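Local atomic coordinates of immunoreactive 84kD antigen PG93 (Porphyromonas gingivalis, PDB entry 5M11), a protein that is an essential cell-surface component of the type IX secretion system and binds zinc and calcium ions. Residues A[20-25]-A[32-37]; A[687-692]-A[720-725]; A[157-162]-A[173-178]; A[526-531]-A[548-553]. One frame throughout, in Å; residues are numbered along the deposited sequence.

Interaction 1: residues A[20-25]-A[32-37]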
# COMPACT_ATOMS: atom_id res chain seq x y z
N HIS A 20 1.23 -8.90 9.90
CA HIS A 20 1.24 -8.20 11.19
C HIS A 20 -0.14 -8.39 12.00
O HIS A 20 -0.46 -9.53 12.38
CB HIS A 20 1.66 -6.70 10.94
CG HIS A 20 1.70 -5.76 12.11
ND1 HIS A 20 1.78 -6.21 13.42
CD2 HIS A 20 1.66 -4.41 12.12
CE1 HIS A 20 1.76 -5.13 14.17
NE2 HIS A 20 1.70 -4.02 13.44
N LYS A 21 -0.91 -7.30 12.26
CA LYS A 21 -2.10 -7.21 13.12
C LYS A 21 -3.32 -8.01 12.63
O LYS A 21 -4.16 -7.44 11.93
CB LYS A 21 -2.47 -5.73 13.29
CG LYS A 21 -3.37 -5.40 14.48
CD LYS A 21 -3.79 -3.94 14.39
CE LYS A 21 -4.94 -3.58 15.29
NZ LYS A 21 -5.60 -2.33 14.84
N THR A 22 -3.47 -9.28 13.07
CA THR A 22 -4.60 -10.17 12.71
C THR A 22 -5.84 -9.67 13.44
O THR A 22 -5.98 -9.85 14.65
CB THR A 22 -4.23 -11.65 12.96
OG1 THR A 22 -3.15 -11.96 12.09
CG2 THR A 22 -5.37 -12.62 12.70
N GLU A 23 -6.73 -9.01 12.69
CA GLU A 23 -7.94 -8.39 13.21
C GLU A 23 -9.18 -9.29 13.09
O GLU A 23 -10.20 -8.97 13.71
CB GLU A 23 -8.16 -7.05 12.49
CG GLU A 23 -7.19 -5.97 12.94
CD GLU A 23 -6.93 -4.82 11.98
OE1 GLU A 23 -6.79 -5.08 10.76
OE2 GLU A 23 -6.78 -3.68 12.46
N LYS A 24 -9.11 -10.39 12.31
CA LYS A 24 -10.23 -11.32 12.07
C LYS A 24 -9.74 -12.75 11.85
O LYS A 24 -8.60 -12.94 11.42
CB LYS A 24 -11.06 -10.86 10.86
CG LYS A 24 -12.28 -10.02 11.26
CD LYS A 24 -12.20 -8.62 10.71
CE LYS A 24 -13.30 -7.75 11.23
NZ LYS A 24 -13.00 -6.32 10.94
N ALA A 25 -10.61 -13.74 12.15
CA ALA A 25 -10.34 -15.18 12.06
C ALA A 25 -11.63 -15.95 11.78
O ALA A 25 -12.66 -15.64 12.38
CB ALA A 25 -9.72 -15.67 13.35
N VAL A 32 -7.89 -22.11 8.02
CA VAL A 32 -8.21 -21.04 8.96
C VAL A 32 -7.99 -19.74 8.21
O VAL A 32 -6.84 -19.35 7.96
CB VAL A 32 -7.43 -21.09 10.31
CG1 VAL A 32 -7.90 -19.97 11.25
CG2 VAL A 32 -7.56 -22.44 11.00
N PHE A 33 -9.07 -19.09 7.81
CA PHE A 33 -8.94 -17.83 7.09
C PHE A 33 -8.81 -16.70 8.10
O PHE A 33 -9.46 -16.74 9.14
CB PHE A 33 -10.11 -17.59 6.12
CG PHE A 33 -9.94 -18.35 4.82
CD1 PHE A 33 -9.13 -17.86 3.81
CD2 PHE A 33 -10.60 -19.55 4.61
CE1 PHE A 33 -8.98 -18.55 2.61
CE2 PHE A 33 -10.45 -20.25 3.41
CZ PHE A 33 -9.64 -19.74 2.41
N ALA A 34 -7.91 -15.75 7.83
CA ALA A 34 -7.68 -14.63 8.74
C ALA A 34 -7.32 -13.39 7.99
O ALA A 34 -6.81 -13.47 6.87
CB ALA A 34 -6.59 -14.98 9.74
N VAL A 35 -7.59 -12.23 8.59
CA VAL A 35 -7.34 -10.93 7.98
C VAL A 35 -6.43 -10.12 8.90
O VAL A 35 -6.72 -9.99 10.09
CB VAL A 35 -8.66 -10.16 7.65
CG1 VAL A 35 -8.38 -8.77 7.09
CG2 VAL A 35 -9.56 -10.97 6.72
N ALA A 36 -5.34 -9.58 8.32
CA ALA A 36 -4.38 -8.77 9.03
C ALA A 36 -4.05 -7.48 8.25
O ALA A 36 -3.30 -7.52 7.27
CB ALA A 36 -3.13 -9.58 9.31
N ASN A 37 -4.67 -6.35 8.67
CA ASN A 37 -4.53 -4.99 8.13
C ASN A 37 -5.22 -4.79 6.78
O ASN A 37 -5.09 -3.73 6.17
CB ASN A 37 -3.05 -4.54 8.04
CG ASN A 37 -2.40 -4.37 9.40
OD1 ASN A 37 -2.88 -3.59 10.25
ND2 ASN A 37 -1.32 -5.11 9.65
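The His20 imidazole carries Lys21 CB over the centre of one face, and Asn37 ND2 approaches the ring obliquely, 3.9 Å from His20 CG, the ring and amide planes 52° apart. The carboxylate of Glu23 is gripped at both oxygens. OE1 takes the backbone N-H of Asn37 from above the carboxylate plane (Asn37 N to Glu23 OE1 3.2 Å), while OE2 uses its anti lone pair for the salt bridge from Lys21 NZ to Glu23 OE2, 3.0 Å. An extended Glu23 chain (chi2 157°) carries the group there.

These side chains belong to an antiparallel hairpin of strands 22-27 and 32-36 and the residues at its end. It contains a classic beta bulge: Glu23 and Lys24 both face Val35, whose carbonyl O accepts from Glu23 N at 2.8 Å, nearly along the C=O axis, and from Lys24 N at 3.3 Å on a lone pair. Val35 N returns a bond to Lys24 O, 3.1 Å. Ala25 and Ala34 share one sheet face with Thr22, whose OG1 bonds to Tyr41 OH; Leu290 of strand 290-294 packs on them.

Two donors on one carbonyl and two partners on one carboxylate imply that the bulged end is pinned by polar bonds, and Lys21 probably stabilises the Glu23 anion.

Interaction 2: residues A[687-692]-A[720-725]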
# COMPACT_ATOMS: atom_id res chain seq x y z
N ASP A 687 -7.91 -9.35 -31.88
CA ASP A 687 -6.96 -8.34 -31.37
C ASP A 687 -5.52 -8.37 -32.01
O ASP A 687 -4.96 -7.29 -32.24
CB ASP A 687 -6.87 -8.44 -29.83
CG ASP A 687 -8.16 -8.09 -29.09
OD1 ASP A 687 -9.26 -8.51 -29.56
OD2 ASP A 687 -8.08 -7.43 -28.03
N GLY A 688 -4.97 -9.55 -32.33
CA GLY A 688 -3.64 -9.71 -32.94
C GLY A 688 -2.68 -10.58 -32.14
O GLY A 688 -3.12 -11.51 -31.46
N VAL A 689 -1.35 -10.28 -32.20
CA VAL A 689 -0.32 -11.04 -31.45
C VAL A 689 0.43 -10.14 -30.45
O VAL A 689 0.55 -8.93 -30.66
CB VAL A 689 0.69 -11.85 -32.31
CG1 VAL A 689 -0.01 -12.94 -33.11
CG2 VAL A 689 1.54 -10.96 -33.20
N THR A 690 0.96 -10.77 -29.38
CA THR A 690 1.76 -10.12 -28.35
C THR A 690 3.13 -10.80 -28.25
O THR A 690 3.21 -12.01 -28.01
CB THR A 690 1.03 -10.14 -26.99
OG1 THR A 690 -0.23 -9.51 -27.15
CG2 THR A 690 1.84 -9.45 -25.86
N ILE A 691 4.21 -10.00 -28.44
CA ILE A 691 5.60 -10.44 -28.25
C ILE A 691 5.86 -10.24 -26.80
O ILE A 691 5.65 -9.13 -26.31
CB ILE A 691 6.68 -9.74 -29.15
CG1 ILE A 691 6.28 -9.68 -30.67
CG2 ILE A 691 8.06 -10.37 -28.95
CD1 ILE A 691 5.85 -10.97 -31.32
N ALA A 692 6.24 -11.29 -26.08
CA ALA A 692 6.49 -11.18 -24.65
C ALA A 692 7.84 -11.81 -24.27
O ALA A 692 8.51 -12.38 -25.13
CB ALA A 692 5.35 -11.83 -23.88
N VAL A 720 5.72 -6.16 -26.54
CA VAL A 720 5.53 -5.46 -27.82
C VAL A 720 4.27 -6.11 -28.44
O VAL A 720 4.09 -7.32 -28.33
CB VAL A 720 6.81 -5.52 -28.73
CG1 VAL A 720 6.49 -5.22 -30.19
CG2 VAL A 720 7.90 -4.58 -28.22
N LYS A 721 3.37 -5.31 -29.03
CA LYS A 721 2.16 -5.86 -29.64
C LYS A 721 2.09 -5.52 -31.13
O LYS A 721 2.58 -4.47 -31.58
CB LYS A 721 0.88 -5.39 -28.91
CG LYS A 721 0.72 -6.04 -27.54
CD LYS A 721 -0.61 -5.71 -26.86
CE LYS A 721 -0.63 -6.09 -25.39
NZ LYS A 721 -0.96 -7.53 -25.16
N TRP A 722 1.50 -6.45 -31.91
CA TRP A 722 1.29 -6.29 -33.34
C TRP A 722 -0.18 -6.58 -33.67
O TRP A 722 -0.71 -7.61 -33.26
CB TRP A 722 2.23 -7.20 -34.15
CG TRP A 722 2.16 -7.00 -35.64
CD1 TRP A 722 2.15 -5.81 -36.31
CD2 TRP A 722 2.15 -8.03 -36.65
NE1 TRP A 722 2.11 -6.04 -37.67
CE2 TRP A 722 2.10 -7.39 -37.90
CE3 TRP A 722 2.19 -9.44 -36.61
CZ2 TRP A 722 2.07 -8.10 -39.11
CZ3 TRP A 722 2.18 -10.14 -37.81
CH2 TRP A 722 2.11 -9.47 -39.03
N ASN A 723 -0.82 -5.65 -34.42
CA ASN A 723 -2.22 -5.72 -34.87
C ASN A 723 -2.46 -6.88 -35.88
O ASN A 723 -3.61 -7.22 -36.14
CB ASN A 723 -2.68 -4.37 -35.48
CG ASN A 723 -1.78 -3.82 -36.56
OD1 ASN A 723 -2.01 -4.02 -37.77
ND2 ASN A 723 -0.75 -3.08 -36.18
N ALA A 724 -1.35 -7.46 -36.44
CA ALA A 724 -1.26 -8.59 -37.38
C ALA A 724 -2.00 -8.35 -38.70
O ALA A 724 -2.36 -9.30 -39.39
CB ALA A 724 -1.74 -9.88 -36.73
N ARG A 725 -2.17 -7.07 -39.07
CA ARG A 725 -2.86 -6.62 -40.29
C ARG A 725 -1.91 -5.82 -41.20
O ARG A 725 -0.86 -5.33 -40.75
CB ARG A 725 -4.11 -5.75 -39.94
CG ARG A 725 -5.09 -6.42 -38.96
CD ARG A 725 -6.16 -5.46 -38.43
NE ARG A 725 -5.60 -4.37 -37.62
CZ ARG A 725 -6.33 -3.40 -37.08
NH1 ARG A 725 -7.64 -3.36 -37.26
NH2 ARG A 725 -5.75 -2.45 -36.35
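Strand 689-692 is the middle of a three-stranded antiparallel sheet, with 720-722 along one edge and 675-677 along the other. Strands 689-692 and 720-722 run at 159° with their axes 4.6 Å apart, and two hydrogen-bonded pairs flank one non-hydrogen-bonded pair. In the first, Val689 N gives to Trp722 O nearly along the C=O axis, and Trp722 N returns a straight bond to Val689 O (2.9 Å, 179° at the hydrogen). In the second, Ile691 N reaches Val720 O at 2.7 Å and Val720 N reaches Ile691 O at 3.0 Å.

Thr690 and Lys721 stand side by side on the intervening pair. The Lys721 chain runs extended to CE, then bends at chi4 (-83°), so that NZ turns back to donate to Thr690 OG1 at 2.9 Å.

The other face is apolar. Val689 CG2, in the crowded position between N and carbonyl carbon, meets the edge of the Trp722 indole at CE3, 3.8 Å away. Ala724 CA lies 3.4 Å above the centre of one indole face, and Phe754 of strand 749-756 touches both Val689 and Trp722. One polar face and one face packed against a second sheet are typical of a beta-sandwich, consistent with the two sheets of this C-terminal region.

Interaction 3: residues A[157-162]-A[173-178]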
# COMPACT_ATOMS: atom_id res chain seq x y z
N ASP A 157 -36.20 -18.72 14.45
CA ASP A 157 -37.15 -19.73 14.03
C ASP A 157 -38.23 -19.14 13.13
O ASP A 157 -38.53 -17.95 13.23
CB ASP A 157 -37.83 -20.32 15.29
CG ASP A 157 -36.99 -21.32 16.06
OD1 ASP A 157 -36.23 -22.08 15.41
OD2 ASP A 157 -37.18 -21.42 17.31
N ASN A 158 -38.84 -19.99 12.29
CA ASN A 158 -39.97 -19.67 11.42
C ASN A 158 -39.73 -18.39 10.59
O ASN A 158 -40.49 -17.42 10.68
CB ASN A 158 -41.28 -19.56 12.25
CG ASN A 158 -41.43 -20.63 13.32
OD1 ASN A 158 -41.43 -20.33 14.53
ND2 ASN A 158 -41.52 -21.90 12.90
N ASP A 159 -38.63 -18.42 9.80
CA ASP A 159 -38.19 -17.38 8.87
C ASP A 159 -38.21 -15.93 9.48
O ASP A 159 -38.39 -14.96 8.73
CB ASP A 159 -39.05 -17.44 7.58
CG ASP A 159 -38.41 -18.17 6.40
OD1 ASP A 159 -37.17 -18.00 6.17
OD2 ASP A 159 -39.15 -18.88 5.65
N ARG A 160 -38.03 -15.80 10.82
CA ARG A 160 -38.04 -14.50 11.48
C ARG A 160 -36.64 -13.89 11.53
O ARG A 160 -35.65 -14.60 11.74
CB ARG A 160 -38.61 -14.59 12.88
CG ARG A 160 -40.13 -14.59 12.92
CD ARG A 160 -40.66 -15.64 13.90
NE ARG A 160 -39.78 -15.80 15.06
CZ ARG A 160 -39.74 -16.88 15.84
NH1 ARG A 160 -40.53 -17.92 15.58
NH2 ARG A 160 -38.91 -16.93 16.86
N LEU A 161 -36.56 -12.59 11.31
CA LEU A 161 -35.32 -11.86 11.25
C LEU A 161 -35.35 -10.75 12.28
O LEU A 161 -36.36 -10.05 12.45
CB LEU A 161 -35.22 -11.33 9.82
CG LEU A 161 -33.86 -10.97 9.25
CD1 LEU A 161 -33.00 -12.20 9.09
CD2 LEU A 161 -34.05 -10.31 7.89
N LEU A 162 -34.25 -10.59 13.00
CA LEU A 162 -34.11 -9.62 14.07
C LEU A 162 -33.11 -8.54 13.68
O LEU A 162 -32.00 -8.83 13.24
CB LEU A 162 -33.69 -10.39 15.32
CG LEU A 162 -34.25 -9.94 16.64
CD1 LEU A 162 -35.78 -9.84 16.62
CD2 LEU A 162 -33.82 -10.90 17.70
N LYS A 173 -40.80 -11.16 9.31
CA LYS A 173 -40.78 -12.46 8.64
C LYS A 173 -40.26 -12.30 7.26
O LYS A 173 -40.78 -11.49 6.49
CB LYS A 173 -42.15 -13.17 8.63
CG LYS A 173 -42.46 -13.79 9.99
CD LYS A 173 -43.06 -15.19 9.89
CE LYS A 173 -43.22 -15.84 11.25
NZ LYS A 173 -44.02 -15.04 12.21
N GLU A 174 -39.25 -13.11 6.91
CA GLU A 174 -38.60 -13.05 5.61
C GLU A 174 -39.57 -13.26 4.46
O GLU A 174 -39.37 -12.65 3.39
CB GLU A 174 -37.46 -14.04 5.57
CG GLU A 174 -36.28 -13.47 6.33
CD GLU A 174 -34.95 -13.76 5.69
OE1 GLU A 174 -34.42 -14.86 5.96
OE2 GLU A 174 -34.47 -12.93 4.89
N THR A 175 -40.68 -13.97 4.72
CA THR A 175 -41.71 -14.20 3.70
C THR A 175 -42.54 -12.89 3.42
O THR A 175 -43.28 -12.85 2.43
CB THR A 175 -42.59 -15.41 4.06
OG1 THR A 175 -43.48 -15.08 5.13
CG2 THR A 175 -41.77 -16.68 4.34
N ASP A 176 -42.39 -11.83 4.26
CA ASP A 176 -43.10 -10.59 3.97
C ASP A 176 -42.13 -9.63 3.26
O ASP A 176 -40.96 -9.98 3.06
CB ASP A 176 -43.73 -9.99 5.22
CG ASP A 176 -44.54 -10.98 6.06
OD1 ASP A 176 -44.85 -12.08 5.55
OD2 ASP A 176 -44.83 -10.66 7.24
N ASN A 177 -42.62 -8.49 2.77
CA ASN A 177 -41.75 -7.56 2.04
C ASN A 177 -41.04 -6.70 3.06
O ASN A 177 -41.55 -5.63 3.44
CB ASN A 177 -42.57 -6.73 1.05
CG ASN A 177 -41.77 -5.73 0.28
OD1 ASN A 177 -40.57 -5.90 0.02
ND2 ASN A 177 -42.43 -4.67 -0.14
N LEU A 178 -39.89 -7.18 3.55
CA LEU A 178 -39.18 -6.48 4.61
C LEU A 178 -38.48 -5.20 4.11
O LEU A 178 -37.86 -4.49 4.90
CB LEU A 178 -38.21 -7.40 5.35
CG LEU A 178 -38.83 -8.60 6.05
CD1 LEU A 178 -37.74 -9.41 6.79
CD2 LEU A 178 -39.95 -8.20 7.01
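Arg160 and Lys173 both set CG anti to the carbonyl carbon (chi1 -81° and -78°), which sends their chains out side by side from an antiparallel non-hydrogen-bonded pair. This pair lies where strand 160-165 begins and strand 168-173 ends, the two middle strands of a four-stranded antiparallel sheet that is one blade of the N-terminal beta-propeller. The methylenes do the touching: Lys173 CE lies 3.7 Å from Arg160 CD, while the like-charged ends remain apart, Arg160 NE and Lys173 NZ being 5.2 Å from each other. Lys173 CE also passes 3.2 Å from Asn158 O.

A type I' turn from Asp157 to Arg160 leads into the first strand, and a type I turn from Lys173 to Asp176 follows the second. Inside the latter, Asp176 N donates to Lys173 O at 2.8 Å.

Glu174 bends at chi2, and its CG and carboxylate lie near Leu161 CD2, which also meets Leu178 CD1 at 4.0 Å. The Glu174 and Asp159 side chains cross at about a right angle with like charges close, but Glu174 OE1 is hydrogen-bonded to Tyr123 OH. One hydrogen bond ties the two turns together, Glu174 N to Asp159 O at 2.7 Å, straight at the hydrogen (180°) and nearly along the C=O axis.

Interaction 4: residues A[526-531]-A[548-553]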
# COMPACT_ATOMS: atom_id res chain seq x y z
N ALA A 526 9.85 33.68 -18.11
CA ALA A 526 8.63 33.72 -17.31
C ALA A 526 8.70 32.64 -16.25
O ALA A 526 9.39 31.64 -16.43
CB ALA A 526 7.42 33.50 -18.21
N ALA A 527 7.94 32.82 -15.15
CA ALA A 527 7.86 31.83 -14.08
C ALA A 527 7.19 30.54 -14.57
O ALA A 527 6.26 30.60 -15.39
CB ALA A 527 7.07 32.41 -12.91
N ILE A 528 7.67 29.37 -14.09
CA ILE A 528 7.07 28.07 -14.45
C ILE A 528 5.63 28.04 -13.88
O ILE A 528 4.68 27.75 -14.62
CB ILE A 528 7.94 26.86 -14.01
CG1 ILE A 528 9.31 26.83 -14.75
CG2 ILE A 528 7.19 25.53 -14.19
CD1 ILE A 528 9.28 26.71 -16.33
N GLY A 529 5.50 28.42 -12.61
CA GLY A 529 4.21 28.51 -11.93
C GLY A 529 4.03 27.51 -10.82
O GLY A 529 2.95 27.45 -10.23
N HIS A 530 5.09 26.73 -10.53
CA HIS A 530 5.11 25.71 -9.48
C HIS A 530 4.97 26.35 -8.10
O HIS A 530 5.55 27.41 -7.83
CB HIS A 530 6.38 24.85 -9.55
CG HIS A 530 7.66 25.60 -9.30
ND1 HIS A 530 8.08 25.92 -8.02
CD2 HIS A 530 8.62 25.99 -10.18
CE1 HIS A 530 9.24 26.53 -8.16
NE2 HIS A 530 9.61 26.59 -9.44
N LYS A 531 4.17 25.71 -7.25
CA LYS A 531 3.92 26.15 -5.88
C LYS A 531 4.88 25.40 -4.94
O LYS A 531 5.56 26.04 -4.14
CB LYS A 531 2.43 25.97 -5.50
CG LYS A 531 1.48 26.87 -6.31
CD LYS A 531 0.00 26.69 -5.96
CE LYS A 531 -0.53 27.66 -4.93
NZ LYS A 531 -1.96 27.39 -4.57
N SER A 548 6.44 18.68 -9.51
CA SER A 548 5.74 19.64 -8.68
C SER A 548 4.23 19.37 -8.64
O SER A 548 3.76 18.33 -9.10
CB SER A 548 6.01 21.05 -9.22
OG SER A 548 5.30 21.32 -10.42
N ASP A 549 3.47 20.34 -8.11
CA ASP A 549 2.02 20.32 -8.05
C ASP A 549 1.40 20.57 -9.45
O ASP A 549 0.24 20.21 -9.68
CB ASP A 549 1.54 21.40 -7.06
CG ASP A 549 1.93 22.81 -7.47
OD1 ASP A 549 3.16 23.11 -7.50
OD2 ASP A 549 1.02 23.59 -7.82
N ILE A 550 2.17 21.21 -10.38
CA ILE A 550 1.70 21.55 -11.73
C ILE A 550 2.36 20.67 -12.82
O ILE A 550 2.24 20.97 -14.01
CB ILE A 550 1.90 23.07 -12.02
CG1 ILE A 550 3.39 23.46 -12.10
CG2 ILE A 550 1.13 23.94 -11.02
CD1 ILE A 550 3.69 24.66 -12.99
N GLY A 551 3.02 19.58 -12.42
CA GLY A 551 3.65 18.65 -13.35
C GLY A 551 5.16 18.51 -13.23
O GLY A 551 5.75 18.80 -12.19
N ILE A 552 5.78 18.04 -14.32
CA ILE A 552 7.22 17.79 -14.37
C ILE A 552 7.93 18.81 -15.30
O ILE A 552 7.29 19.36 -16.20
CB ILE A 552 7.45 16.30 -14.80
CG1 ILE A 552 8.82 15.78 -14.31
CG2 ILE A 552 7.21 16.06 -16.31
CD1 ILE A 552 9.03 14.27 -14.44
N PHE A 553 9.23 19.08 -15.05
CA PHE A 553 10.11 20.00 -15.81
C PHE A 553 11.59 19.80 -15.43
O PHE A 553 11.90 19.57 -14.26
CB PHE A 553 9.71 21.49 -15.64
CG PHE A 553 9.49 21.97 -14.23
CD1 PHE A 553 10.53 22.50 -13.49
CD2 PHE A 553 8.22 21.90 -13.65
CE1 PHE A 553 10.31 22.95 -12.18
CE2 PHE A 553 8.02 22.33 -12.34
CZ PHE A 553 9.06 22.86 -11.62
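Phe553 CB points toward the loop 526-531, and chi1 of 49° places CG in the crowded position between the backbone N and the carbonyl carbon. Along one side of the ring CD2 and then CE2 lie beneath Ile528 CG2, which makes a CH-pi contact over the face, 4.0 Å from the Phe553 centroid and 19° off the ring normal. CE2 also comes near His530 CB. On the other side CE1 approaches His530 CD2, and at the tip CZ touches that same atom, Phe553 CZ to His530 CD2 being 3.5 Å. The two ring planes are only 20° apart, yet the centroids lie 5.4 Å from each other, so the rings are slid past one another and barely overlap.

Ile550 packs beside this cluster. Its CD1 reaches His530 N at 3.5 Å and Ile528 CG2 at 3.8 Å, so one methyl of Ile528 serves both Ile550 and Phe553.

The polar contact lies at the far end of the loop. Lys531 N donates to the syn lone pair of Asp549 OD1 at 2.8 Å, and Thr532 N also donates to this oxygen. The Lys531 methylenes run past OD2, but Lys531 NZ remains 5.8 Å from Asp549 OD2.

Asp549 itself sits in a tight connection: Ser548 OG accepts from Ile550 N at 3.1 Å and donates to Gly551 O, which Ser548 N also reaches. This ST turn joins strands 544-548 and 551-555, a beta hairpin in an antiparallel sheet, consistent with a propeller blade.

Interactions 1 and 3 lie on the same side of the chain's centre, about 33 Å apart between centres, and each belongs to a four-stranded antiparallel sheet. Interaction 4 lies on the opposite side from interaction 1, in a different sheet; interaction 2 belongs to the C-terminal region. No two of the four touch. Interaction 2 is the most buried and has the most regular ladder, whereas interaction 1 is a bulged hairpin with a charged, partly exposed end. Interactions 3 and 4 each cross between segments with a single hydrogen bond; interaction 3 is the more exposed and joins turns, while interaction 4 relies on aromatic and aliphatic contacts between loop and hairpin.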